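Local structure of cell division control protein 45 cdc45 putative (Entamoeba histolytica, 6CC2) at residues 483-487 and 517-521; 450-455 and 467-471; 172-178 and 491-495. The protein is probably a replication factor that, as in its eukaryotic relatives, joins the MCM ring and GINS in the helicase complex that unwinds DNA. All coordinates share one frame; numbering follows the deposited sequence.

Interaction 1. Residues 483-487 and 517-521; sequences VGYSS and FDSFV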
ATOM      1  N   VAL A 483      -7.671  10.865  14.446  1.00 17.99           N
ATOM      2  CA  VAL A 483      -7.319  10.370  13.124  1.00 18.91           C
ATOM      3  C   VAL A 483      -8.515   9.617  12.560  1.00 16.73           C
ATOM      4  O   VAL A 483      -9.123   8.790  13.256  1.00 18.99           O
ATOM      5  CB  VAL A 483      -6.081   9.456  13.183  1.00 25.89           C
ATOM      6  CG1 VAL A 483      -5.886   8.764  11.828  1.00 34.39           C
ATOM      7  CG2 VAL A 483      -4.857  10.260  13.569  1.00 25.27           C
ATOM      8  N   GLY A 484      -8.846   9.887  11.304  1.00 16.87           N
ATOM      9  CA  GLY A 484      -9.826   9.114  10.571  1.00 19.47           C
ATOM     10  C   GLY A 484      -9.144   8.413   9.409  1.00 20.63           C
ATOM     11  O   GLY A 484      -8.417   9.040   8.644  1.00 20.56           O
ATOM     12  N   TYR A 485      -9.390   7.103   9.300  1.00 20.31           N
ATOM     13  CA  TYR A 485      -8.743   6.293   8.284  1.00 18.86           C
ATOM     14  C   TYR A 485      -9.756   5.403   7.586  1.00 19.61           C
ATOM     15  O   TYR A 485     -10.595   4.773   8.232  1.00 20.18           O
ATOM     16  CB  TYR A 485      -7.636   5.403   8.882  1.00 20.05           C
ATOM     17  CG  TYR A 485      -7.050   4.441   7.863  1.00 20.28           C
ATOM     18  CD1 TYR A 485      -6.143   4.872   6.924  1.00 25.63           C
ATOM     19  CD2 TYR A 485      -7.441   3.108   7.840  1.00 19.43           C
ATOM     20  CE1 TYR A 485      -5.616   3.988   5.964  1.00 26.72           C
ATOM     21  CE2 TYR A 485      -6.910   2.228   6.901  1.00 22.63           C
ATOM     22  CZ  TYR A 485      -6.017   2.680   5.977  1.00 25.85           C
ATOM     23  OH  TYR A 485      -5.492   1.825   5.040  1.00 26.90           O
ATOM     24  N   SER A 486      -9.656   5.341   6.266  1.00 19.40           N
ATOM     25  CA  SER A 486     -10.531   4.507   5.459  1.00 19.49           C
ATOM     26  C   SER A 486      -9.682   3.537   4.651  1.00 20.26           C
ATOM     27  O   SER A 486      -8.872   3.960   3.819  1.00 22.12           O
ATOM     28  CB  SER A 486     -11.395   5.373   4.548  1.00 23.59           C
ATOM     29  OG  SER A 486     -12.183   4.596   3.683  1.00 25.31           O
ATOM     30  N   SER A 487      -9.849   2.231   4.922  1.00 19.68           N
ATOM     31  CA  SER A 487      -9.049   1.241   4.167  1.00 20.99           C
ATOM     32  C   SER A 487      -9.569   1.078   2.742  1.00 21.46           C
ATOM     33  O   SER A 487     -10.705   1.460   2.430  1.00 20.90           O
ATOM     34  CB  SER A 487      -9.078  -0.098   4.883  1.00 27.42           C
ATOM     35  OG  SER A 487     -10.300  -0.763   4.663  1.00 32.64           O
ATOM     36  N   PHE A 517      -4.891  10.956   0.836  1.00 24.68           N
ATOM     37  CA  PHE A 517      -5.960  10.458  -0.031  1.00 23.68           C
ATOM     38  C   PHE A 517      -6.931   9.530   0.722  1.00 26.46           C
ATOM     39  O   PHE A 517      -8.027   9.284   0.215  1.00 31.03           O
ATOM     40  CB  PHE A 517      -5.366   9.725  -1.226  1.00 24.90           C
ATOM     41  CG  PHE A 517      -4.619  10.615  -2.160  1.00 25.50           C
ATOM     42  CD1 PHE A 517      -5.294  11.475  -3.037  1.00 26.47           C
ATOM     43  CD2 PHE A 517      -3.227  10.617  -2.197  1.00 27.45           C
ATOM     44  CE1 PHE A 517      -4.621  12.287  -3.888  1.00 28.05           C
ATOM     45  CE2 PHE A 517      -2.542  11.446  -3.066  1.00 27.23           C
ATOM     46  CZ  PHE A 517      -3.229  12.286  -3.916  1.00 29.38           C
ATOM     47  N   ASP A 518      -6.547   8.983   1.891  1.00 21.29           N
ATOM     48  CA  ASP A 518      -7.453   8.094   2.615  1.00 23.68           C
ATOM     49  C   ASP A 518      -7.511   8.338   4.127  1.00 21.68           C
ATOM     50  O   ASP A 518      -8.006   7.464   4.870  1.00 20.25           O
ATOM     51  CB  ASP A 518      -7.062   6.615   2.381  1.00 29.93           C
ATOM     52  CG  ASP A 518      -5.615   6.328   2.752  1.00 34.36           C
ATOM     53  OD1 ASP A 518      -5.012   7.122   3.506  1.00 33.09           O
ATOM     54  OD2 ASP A 518      -5.068   5.318   2.279  1.00 37.77           O
ATOM     55  N   SER A 519      -7.049   9.487   4.609  1.00 20.58           N
ATOM     56  CA  SER A 519      -7.019   9.713   6.036  1.00 20.60           C
ATOM     57  C   SER A 519      -7.026  11.205   6.327  1.00 20.94           C
ATOM     58  O   SER A 519      -6.679  12.030   5.482  1.00 20.98           O
ATOM     59  CB  SER A 519      -5.785   9.059   6.668  1.00 22.08           C
ATOM     60  OG  SER A 519      -4.601   9.726   6.248  1.00 24.26           O
ATOM     61  N   PHE A 520      -7.370  11.523   7.564  1.00 19.49           N
ATOM     62  CA  PHE A 520      -7.450  12.890   8.054  1.00 22.72           C
ATOM     63  C   PHE A 520      -6.946  12.926   9.493  1.00 21.92           C
ATOM     64  O   PHE A 520      -7.096  11.964  10.241  1.00 20.76           O
ATOM     65  CB  PHE A 520      -8.897  13.434   8.049  1.00 27.09           C
ATOM     66  CG  PHE A 520      -9.617  13.222   6.767  1.00 32.72           C
ATOM     67  CD1 PHE A 520     -10.212  12.006   6.487  1.00 36.20           C
ATOM     68  CD2 PHE A 520      -9.706  14.250   5.822  1.00 38.25           C
ATOM     69  CE1 PHE A 520     -10.876  11.802   5.290  1.00 45.64           C
ATOM     70  CE2 PHE A 520     -10.378  14.051   4.633  1.00 40.04           C
ATOM     71  CZ  PHE A 520     -10.960  12.819   4.365  1.00 43.64           C
ATOM     72  N   VAL A 521      -6.378  14.068   9.878  1.00 21.06           N
ATOM     73  CA  VAL A 521      -5.965  14.318  11.251  1.00 21.39           C
ATOM     74  C   VAL A 521      -6.554  15.647  11.708  1.00 21.38           C
ATOM     75  O   VAL A 521      -6.446  16.650  11.000  1.00 22.62           O
ATOM     76  CB  VAL A 521      -4.433  14.359  11.384  1.00 24.39           C
ATOM     77  CG1 VAL A 521      -4.032  14.541  12.840  1.00 25.94           C
ATOM     78  CG2 VAL A 521      -3.824  13.074  10.828  1.00 25.35           C
TER
HETATM   79  O   HOH W   1      -4.159   3.151   3.025  1.00 61.05           O
HETATM   80  O   HOH W   2      -7.697   3.524   1.414  1.00 30.76           O
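Val483 and Val521 face each other as a non-hydrogen-bonded antiparallel pair, their side chains running alongside on one face of the sheet, with Val483 CG2 and Val521 CG2 4.1 Å apart. Val483 also sends its CA hydrogen toward Phe520 O (Val483 CA to Phe520 O 3.3 Å), a weak supplement to the regular bonding. At the next position Gly484 and Phe520 form the hydrogen-bonded pair, with Gly484 N to Phe520 O and Phe520 N to Gly484 O both 2.9 Å. The Phe520 ring, on the other face of the sheet from the two valines, goes on to meet Phe501 of helix 494-508.

Tyr485 returns to the valine face opposite Ser519, whose CB lies at the edge of the tyrosine ring. The Ser519 hydroxyl turns elsewhere, to Ser516 OG. With CG anti to the backbone N (chi1 174°), the Tyr485 ring leans toward Asp518. Its CE1 comes 4.0 Å from Asp518 OD2, the ring and carboxylate planes being 67° apart. A water in the plane of the ring lies 2.8 Å from Tyr485 OH; its link on to Asp518 OD2 is unusually short and doubtful in detail.

Ser486 lies just beyond the strand yet carries the pairing one step further, Ser486 N giving a bond of 3.0 Å to Asp518 O, nearly along the C=O axis. A second water donates to Ser486 O and, more weakly, to Asp518 OD2. The whole is a regular antiparallel pairing of strands 479-485 and 519-525 inside a mixed sheet, consistent with the DHHA1-like domain of RecJ-related proteins.

Interaction 2. Residues 450-455 and 467-471; sequences LAQFLA and PFILA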
ATOM      1  N   LEU A 450      -1.514   3.339  13.849  1.00 18.89           N
ATOM      2  CA  LEU A 450      -2.363   2.549  14.733  1.00 18.79           C
ATOM      3  C   LEU A 450      -3.791   2.511  14.228  1.00 18.09           C
ATOM      4  O   LEU A 450      -4.439   1.460  14.258  1.00 19.14           O
ATOM      5  CB  LEU A 450      -2.280   3.117  16.156  1.00 17.87           C
ATOM      6  CG  LEU A 450      -3.098   2.363  17.204  1.00 19.02           C
ATOM      7  CD1 LEU A 450      -2.654   0.898  17.262  1.00 24.92           C
ATOM      8  CD2 LEU A 450      -2.931   3.000  18.575  1.00 21.70           C
ATOM      9  N   ALA A 451      -4.304   3.646  13.734  1.00 17.13           N
ATOM     10  CA  ALA A 451      -5.663   3.661  13.196  1.00 18.47           C
ATOM     11  C   ALA A 451      -5.800   2.689  12.025  1.00 21.05           C
ATOM     12  O   ALA A 451      -6.816   1.995  11.910  1.00 19.30           O
ATOM     13  CB  ALA A 451      -6.045   5.065  12.748  1.00 20.05           C
ATOM     14  N   GLN A 452      -4.801   2.659  11.131  1.00 18.65           N
ATOM     15  CA  GLN A 452      -4.829   1.743   9.996  1.00 18.67           C
ATOM     16  C   GLN A 452      -4.838   0.300  10.461  1.00 20.87           C
ATOM     17  O   GLN A 452      -5.593  -0.530   9.939  1.00 19.44           O
ATOM     18  CB  GLN A 452      -3.637   1.994   9.082  1.00 21.61           C
ATOM     19  CG  GLN A 452      -3.548   1.020   7.917  1.00 35.14           C
ATOM     20  CD  GLN A 452      -2.519   1.448   6.882  1.00 52.55           C
ATOM     21  OE1 GLN A 452      -1.972   2.548   6.949  1.00 61.32           O
ATOM     22  NE2 GLN A 452      -2.256   0.576   5.920  1.00 55.59           N
ATOM     23  N   PHE A 453      -4.004  -0.020  11.444  1.00 18.95           N
ATOM     24  CA  PHE A 453      -3.991  -1.371  11.982  1.00 16.69           C
ATOM     25  C   PHE A 453      -5.341  -1.726  12.594  1.00 16.45           C
ATOM     26  O   PHE A 453      -5.864  -2.835  12.380  1.00 18.42           O
ATOM     27  CB  PHE A 453      -2.870  -1.542  13.009  1.00 17.91           C
ATOM     28  CG  PHE A 453      -2.909  -2.883  13.671  1.00 19.81           C
ATOM     29  CD1 PHE A 453      -2.331  -3.982  13.044  1.00 23.61           C
ATOM     30  CD2 PHE A 453      -3.590  -3.071  14.850  1.00 21.11           C
ATOM     31  CE1 PHE A 453      -2.402  -5.230  13.620  1.00 24.34           C
ATOM     32  CE2 PHE A 453      -3.660  -4.319  15.430  1.00 21.66           C
ATOM     33  CZ  PHE A 453      -3.076  -5.397  14.805  1.00 22.48           C
ATOM     34  N   LEU A 454      -5.879  -0.837  13.452  1.00 15.46           N
ATOM     35  CA  LEU A 454      -7.121  -1.136  14.137  1.00 16.22           C
ATOM     36  C   LEU A 454      -8.275  -1.236  13.159  1.00 16.62           C
ATOM     37  O   LEU A 454      -9.181  -2.063  13.365  1.00 17.72           O
ATOM     38  CB  LEU A 454      -7.409  -0.078  15.209  1.00 16.65           C
ATOM     39  CG  LEU A 454      -6.495  -0.104  16.405  1.00 18.55           C
ATOM     40  CD1 LEU A 454      -6.698   1.169  17.255  1.00 21.46           C
ATOM     41  CD2 LEU A 454      -6.739  -1.330  17.288  1.00 23.00           C
ATOM     42  N   ALA A 455      -8.264  -0.442  12.090  1.00 17.62           N
ATOM     43  CA  ALA A 455      -9.323  -0.537  11.103  1.00 17.96           C
ATOM     44  C   ALA A 455      -9.400  -1.949  10.549  1.00 18.49           C
ATOM     45  O   ALA A 455     -10.487  -2.531  10.430  1.00 18.52           O
ATOM     46  CB  ALA A 455      -9.074   0.476   9.975  1.00 18.59           C
ATOM     47  N   PRO A 467     -14.649   2.265   8.100  1.00 17.00           N
ATOM     48  CA  PRO A 467     -13.604   3.240   8.412  1.00 20.11           C
ATOM     49  C   PRO A 467     -13.482   3.378   9.919  1.00 20.38           C
ATOM     50  O   PRO A 467     -14.363   2.961  10.681  1.00 19.79           O
ATOM     51  CB  PRO A 467     -14.095   4.521   7.727  1.00 24.98           C
ATOM     52  CG  PRO A 467     -15.561   4.381   7.651  1.00 25.67           C
ATOM     53  CD  PRO A 467     -15.862   2.895   7.555  1.00 21.29           C
ATOM     54  N   PHE A 468     -12.335   3.888  10.351  1.00 18.82           N
ATOM     55  CA  PHE A 468     -11.958   3.879  11.759  1.00 19.92           C
ATOM     56  C   PHE A 468     -11.536   5.278  12.200  1.00 20.70           C
ATOM     57  O   PHE A 468     -10.724   5.925  11.528  1.00 22.13           O
ATOM     58  CB  PHE A 468     -10.812   2.885  12.008  1.00 19.27           C
ATOM     59  CG  PHE A 468     -10.673   2.472  13.433  1.00 19.43           C
ATOM     60  CD1 PHE A 468      -9.978   3.262  14.342  1.00 19.55           C
ATOM     61  CD2 PHE A 468     -11.202   1.272  13.873  1.00 20.09           C
ATOM     62  CE1 PHE A 468      -9.863   2.872  15.656  1.00 20.38           C
ATOM     63  CE2 PHE A 468     -11.076   0.862  15.180  1.00 19.79           C
ATOM     64  CZ  PHE A 468     -10.425   1.676  16.090  1.00 20.53           C
ATOM     65  N   ILE A 469     -12.079   5.733  13.327  1.00 17.34           N
ATOM     66  CA  ILE A 469     -11.737   7.027  13.917  1.00 16.82           C
ATOM     67  C   ILE A 469     -11.117   6.757  15.278  1.00 17.41           C
ATOM     68  O   ILE A 469     -11.729   6.101  16.137  1.00 17.68           O
ATOM     69  CB  ILE A 469     -12.955   7.958  14.033  1.00 18.54           C
ATOM     70  CG1 ILE A 469     -13.460   8.309  12.640  1.00 21.79           C
ATOM     71  CG2 ILE A 469     -12.550   9.237  14.799  1.00 18.52           C
ATOM     72  CD1 ILE A 469     -14.757   9.026  12.611  1.00 26.38           C
ATOM     73  N   LEU A 470      -9.882   7.224  15.457  1.00 16.75           N
ATOM     74  CA  LEU A 470      -9.087   6.956  16.647  1.00 16.53           C
ATOM     75  C   LEU A 470      -8.756   8.278  17.316  1.00 16.51           C
ATOM     76  O   LEU A 470      -8.277   9.201  16.651  1.00 18.03           O
ATOM     77  CB  LEU A 470      -7.790   6.229  16.257  1.00 18.47           C
ATOM     78  CG  LEU A 470      -6.784   6.044  17.396  1.00 20.53           C
ATOM     79  CD1 LEU A 470      -7.271   5.089  18.406  1.00 19.88           C
ATOM     80  CD2 LEU A 470      -5.446   5.575  16.788  1.00 23.03           C
ATOM     81  N   ALA A 471      -9.046   8.367  18.607  1.00 16.79           N
ATOM     82  CA  ALA A 471      -8.698   9.530  19.430  1.00 20.05           C
ATOM     83  C   ALA A 471      -7.657   9.130  20.464  1.00 19.55           C
ATOM     84  O   ALA A 471      -7.897   8.213  21.260  1.00 19.77           O
ATOM     85  CB  ALA A 471      -9.935  10.078  20.130  1.00 20.47           C
TER
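Leu454 CB sits over one face of the Phe468 ring, a CH-pi contact with 3.8 Å between this carbon and the ring centroid and 20° between its direction and the ring normal. The setting is a beta-alpha-beta crossover: parallel neighbours 427-432 and 468-474 are joined by a connection that includes helix 444-462. This helix lies across the face of the sheet, and the axis of segment 450-455 passes 8.2 Å from that of strand segment 468-471. No hydrogen bond links the two segments; the fit between them rests on van der Waals packing.

Two residues of the strand, Phe468 and Leu470, reach the helix, while Ile469 between them faces the other way, toward helix 494-508. In Phe468, CG stands anti to the backbone N (chi1 -161°), which lays the ring along the helix under Leu454. The CB of Leu454 is displaced toward the rim, 3.6 Å from Phe468 CZ, and its CD1 bends round to the same end of the ring. Leu470 CB lies at the edge of the Phe468 ring, in its plane, two residues along the same strand.

Leu470 divides its two methyl groups between different turns of the helix. Its CD1 meets Leu454 CD1 at 4.1 Å, whereas CD2 reaches back to Leu450 CG at 4.0 Å, the two leucines crossing at about a right angle, and to the backbone N of Ala451. Leu414 of helix 393-417 touches both Leu450 and Leu454 and extends the apolar layer. The small alanines permit close approach of the strand: Ala451 CB lies 4.1 Å from Leu470 CB, and Ala455 CB comes within 3.6 Å of Phe468 CB.

Interaction 3. Residues 172-178 and 491-495; sequences DSDGEFY and VKTLN. With EDO (1,2-ethanediol), chain E.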
ATOM      1  N   ASP A 172     -14.577  15.047  -4.321  1.00 62.47           N
ATOM      2  CA  ASP A 172     -15.359  13.840  -4.533  1.00 55.61           C
ATOM      3  C   ASP A 172     -14.742  12.978  -5.628  1.00 44.61           C
ATOM      4  O   ASP A 172     -14.322  13.475  -6.677  1.00 39.04           O
ATOM      5  CB  ASP A 172     -16.799  14.192  -4.900  1.00 60.47           C
ATOM      6  CG  ASP A 172     -17.590  14.713  -3.719  1.00 65.75           C
ATOM      7  OD1 ASP A 172     -17.293  14.298  -2.578  1.00 64.57           O
ATOM      8  OD2 ASP A 172     -18.510  15.532  -3.931  1.00 69.99           O
ATOM      9  N   SER A 173     -14.702  11.674  -5.383  1.00 36.78           N
ATOM     10  CA  SER A 173     -14.190  10.710  -6.344  1.00 35.72           C
ATOM     11  C   SER A 173     -15.290   9.728  -6.735  1.00 38.18           C
ATOM     12  O   SER A 173     -16.136   9.365  -5.909  1.00 38.62           O
ATOM     13  CB  SER A 173     -13.003   9.935  -5.781  1.00 39.66           C
ATOM     14  OG  SER A 173     -12.747   8.789  -6.570  1.00 38.42           O
ATOM     15  N   ASP A 174     -15.281   9.314  -8.002  1.00 36.69           N
ATOM     16  CA  ASP A 174     -16.181   8.276  -8.470  1.00 35.89           C
ATOM     17  C   ASP A 174     -15.657   6.878  -8.182  1.00 34.18           C
ATOM     18  O   ASP A 174     -16.306   5.901  -8.567  1.00 36.41           O
ATOM     19  CB  ASP A 174     -16.422   8.427  -9.977  1.00 40.28           C
ATOM     20  CG  ASP A 174     -17.231   9.669 -10.313  1.00 48.29           C
ATOM     21  OD1 ASP A 174     -18.065  10.084  -9.479  1.00 48.17           O
ATOM     22  OD2 ASP A 174     -17.034  10.227 -11.411  1.00 48.93           O
ATOM     23  N   GLY A 175     -14.516   6.762  -7.509  1.00 31.77           N
ATOM     24  CA  GLY A 175     -13.889   5.460  -7.354  1.00 31.18           C
ATOM     25  C   GLY A 175     -14.750   4.505  -6.543  1.00 27.91           C
ATOM     26  O   GLY A 175     -15.334   4.873  -5.520  1.00 29.29           O
ATOM     27  N   GLU A 176     -14.835   3.259  -7.028  1.00 24.10           N
ATOM     28  CA  GLU A 176     -15.569   2.203  -6.346  1.00 23.83           C
ATOM     29  C   GLU A 176     -14.778   0.915  -6.197  1.00 24.18           C
ATOM     30  O   GLU A 176     -15.168   0.071  -5.398  1.00 24.72           O
ATOM     31  CB  GLU A 176     -16.892   1.877  -7.075  1.00 30.79           C
ATOM     32  CG  GLU A 176     -17.876   3.034  -7.133  1.00 46.09           C
ATOM     33  CD  GLU A 176     -19.146   2.687  -7.897  1.00 58.28           C
ATOM     34  OE1 GLU A 176     -19.424   1.482  -8.090  1.00 58.31           O
ATOM     35  OE2 GLU A 176     -19.864   3.623  -8.310  1.00 61.90           O
ATOM     36  N   PHE A 177     -13.699   0.726  -6.936  1.00 21.68           N
ATOM     37  CA  PHE A 177     -12.889  -0.478  -6.814  1.00 22.55           C
ATOM     38  C   PHE A 177     -11.557  -0.208  -7.503  1.00 20.18           C
ATOM     39  O   PHE A 177     -11.329   0.881  -8.034  1.00 20.55           O
ATOM     40  CB  PHE A 177     -13.597  -1.702  -7.413  1.00 23.85           C
ATOM     41  CG  PHE A 177     -13.992  -1.538  -8.845  1.00 25.34           C
ATOM     42  CD1 PHE A 177     -15.185  -0.946  -9.174  1.00 33.71           C
ATOM     43  CD2 PHE A 177     -13.142  -1.957  -9.862  1.00 24.10           C
ATOM     44  CE1 PHE A 177     -15.549  -0.786 -10.488  1.00 37.50           C
ATOM     45  CE2 PHE A 177     -13.531  -1.801 -11.183  1.00 26.71           C
ATOM     46  CZ  PHE A 177     -14.710  -1.212 -11.480  1.00 30.76           C
ATOM     47  N   TYR A 178     -10.663  -1.199  -7.451  1.00 18.67           N
ATOM     48  CA  TYR A 178      -9.328  -1.099  -8.006  1.00 19.44           C
ATOM     49  C   TYR A 178      -9.157  -2.114  -9.126  1.00 23.56           C
ATOM     50  O   TYR A 178      -9.569  -3.280  -8.998  1.00 25.05           O
ATOM     51  CB  TYR A 178      -8.230  -1.320  -6.952  1.00 18.37           C
ATOM     52  CG  TYR A 178      -8.303  -0.341  -5.809  1.00 20.83           C
ATOM     53  CD1 TYR A 178      -9.160  -0.571  -4.725  1.00 22.57           C
ATOM     54  CD2 TYR A 178      -7.556   0.802  -5.805  1.00 21.98           C
ATOM     55  CE1 TYR A 178      -9.245   0.320  -3.699  1.00 23.21           C
ATOM     56  CE2 TYR A 178      -7.625   1.702  -4.759  1.00 22.50           C
ATOM     57  CZ  TYR A 178      -8.484   1.451  -3.709  1.00 27.20           C
ATOM     58  OH  TYR A 178      -8.561   2.348  -2.660  1.00 35.55           O
ATOM     59  N   VAL A 491     -13.518   1.792  -0.035  1.00 25.03           N
ATOM     60  CA  VAL A 491     -13.340   2.908  -0.971  1.00 25.09           C
ATOM     61  C   VAL A 491     -14.683   3.409  -1.495  1.00 26.53           C
ATOM     62  O   VAL A 491     -14.818   4.587  -1.835  1.00 27.10           O
ATOM     63  CB  VAL A 491     -12.405   2.484  -2.120  1.00 25.75           C
ATOM     64  CG1 VAL A 491     -13.011   1.344  -2.921  1.00 26.51           C
ATOM     65  CG2 VAL A 491     -12.065   3.673  -3.047  1.00 30.21           C
ATOM     66  N   LYS A 492     -15.685   2.534  -1.586  1.00 27.42           N
ATOM     67  CA  LYS A 492     -16.961   2.939  -2.164  1.00 30.22           C
ATOM     68  C   LYS A 492     -17.644   4.021  -1.333  1.00 30.96           C
ATOM     69  O   LYS A 492     -18.472   4.772  -1.862  1.00 34.53           O
ATOM     70  CB  LYS A 492     -17.904   1.734  -2.296  1.00 36.84           C
ATOM     71  CG  LYS A 492     -17.641   0.859  -3.497  1.00 47.06           C
ATOM     72  CD  LYS A 492     -18.750  -0.172  -3.698  1.00 54.07           C
ATOM     73  CE  LYS A 492     -20.049   0.480  -4.160  1.00 66.45           C
ATOM     74  NZ  LYS A 492     -21.122  -0.527  -4.450  1.00 72.53           N
ATOM     75  N   THR A 493     -17.340   4.095  -0.042  1.00 30.29           N
ATOM     76  CA  THR A 493     -17.960   5.075   0.840  1.00 30.81           C
ATOM     77  C   THR A 493     -16.965   6.129   1.315  1.00 30.23           C
ATOM     78  O   THR A 493     -17.228   6.836   2.297  1.00 30.30           O
ATOM     79  CB  THR A 493     -18.608   4.376   2.046  1.00 30.37           C
ATOM     80  OG1 THR A 493     -17.650   3.580   2.741  1.00 29.81           O
ATOM     81  CG2 THR A 493     -19.765   3.499   1.579  1.00 38.50           C
ATOM     82  N   LEU A 494     -15.830   6.258   0.631  1.00 29.16           N
ATOM     83  CA  LEU A 494     -14.812   7.212   1.068  1.00 28.79           C
ATOM     84  C   LEU A 494     -15.286   8.646   0.889  1.00 29.69           C
ATOM     85  O   LEU A 494     -14.977   9.504   1.726  1.00 28.65           O
ATOM     86  CB  LEU A 494     -13.516   6.979   0.288  1.00 30.96           C
ATOM     87  CG  LEU A 494     -12.385   7.970   0.568  1.00 31.81           C
ATOM     88  CD1 LEU A 494     -12.008   7.986   2.027  1.00 32.98           C
ATOM     89  CD2 LEU A 494     -11.181   7.626  -0.282  1.00 31.58           C
ATOM     90  N   ASN A 495     -16.011   8.933  -0.197  1.00 31.27           N
ATOM     91  CA  ASN A 495     -16.576  10.263  -0.384  1.00 32.81           C
ATOM     92  C   ASN A 495     -17.352  10.692   0.853  1.00 30.24           C
ATOM     93  O   ASN A 495     -17.165  11.803   1.370  1.00 30.41           O
ATOM     94  CB  ASN A 495     -17.506  10.299  -1.601  1.00 39.00           C
ATOM     95  CG  ASN A 495     -16.770  10.458  -2.896  1.00 41.08           C
ATOM     96  OD1 ASN A 495     -15.573  10.730  -2.913  1.00 39.35           O
ATOM     97  ND2 ASN A 495     -17.493  10.311  -4.007  1.00 42.54           N
TER
HETATM   98  C1  EDO E 604     -10.766  -7.013 -10.510  1.00 52.00           C
HETATM   99  O1  EDO E 604     -11.506  -5.785 -10.544  1.00 50.40           O
HETATM  100  C2  EDO E 604      -9.269  -6.718 -10.509  1.00 48.46           C
HETATM  101  O2  EDO E 604      -8.919  -5.933  -9.365  1.00 36.99           O
HETATM  102  O   HOH W   3     -15.415  13.781  -0.027  1.00 47.46           O
HETATM  103  O   HOH W   4     -13.871   6.659  -3.330  1.00 43.68           O
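Asn495 sets its side-chain amide against the backbone N and O of Ser173, much as another strand might, although it comes from the first turn of a helix more than 300 residues away. Its OD1 accepts from Ser173 N at 2.8 Å with an almost straight N-H...O angle of 178°. The return bond, from Asn495 ND2 to Ser173 O, is doubtful in detail, for it is bent (133°) and shorter than such bonds normally are, and the acceptor stands off the amide plane. With CG beside the backbone N (chi1 -82°), the amide is carried out from the helix toward the 172-178 segment. Beside it, the Asp172 carboxylate crosses the amide obliquely, and a water donates both to Asp172 OD1 and to the backbone Asn495 O.

Ser173 has a further role within its own segment: its OG accepts from Gly175 N at 2.8 Å, closing an ST turn. This leads into a classic beta bulge, in which Glu176 and Phe177 both face Arg110 where the short strands 109-110 and 177-178 pair.

At the bulge, side-chain carbons of Val491 and Lys492 pack against the backbone carbonyl of Glu176 and the Tyr178 ring. Val491 points at the 172-178 segment from the 3-10 segment preceding helix 494-508, its CG1 lying 3.5 Å from Glu176 O and 4.0 Å from Tyr178 CE1. The other branch, CG2, touches Tyr178 OH at 3.8 Å. Lys492 crosses Glu176 at a slant, with Lys492 CG 3.8 Å from Glu176 CB. The lysine chain then bends, and Lys492 NZ comes within 4.5 Å of Glu176 OE1, near enough for attraction between opposite charges but beyond a salt bridge. On the far side of Tyr178, its backbone O accepts a bond from O2 of an ethanediol, probably left by the crystallisation liquor.

Overall arrangement
Interactions 1 and 2 share one mixed sheet, their centres 8 Å apart: strands 468-474 and 479-485 are successive neighbours, bonded through Val483 with Leu470 and Tyr485 with Phe468. Helix 444-462 covers the face that carries Val483 and Tyr485, and helix 494-508 the opposite one. Along the chain interaction 2 closes before interaction 1 opens and is nested inside the loop closed by interaction 3, whereas interactions 1 and 3 cross, their segments alternating. Interaction 3, centred 13 Å from interaction 1 and 19 Å from interaction 2, has Leu494 packing on Ser486 and Phe517. Its 172-178 segment pairs with strand 109-110, joining the N-terminal part of the chain to the start of the helix that packs on this C-terminal sheet.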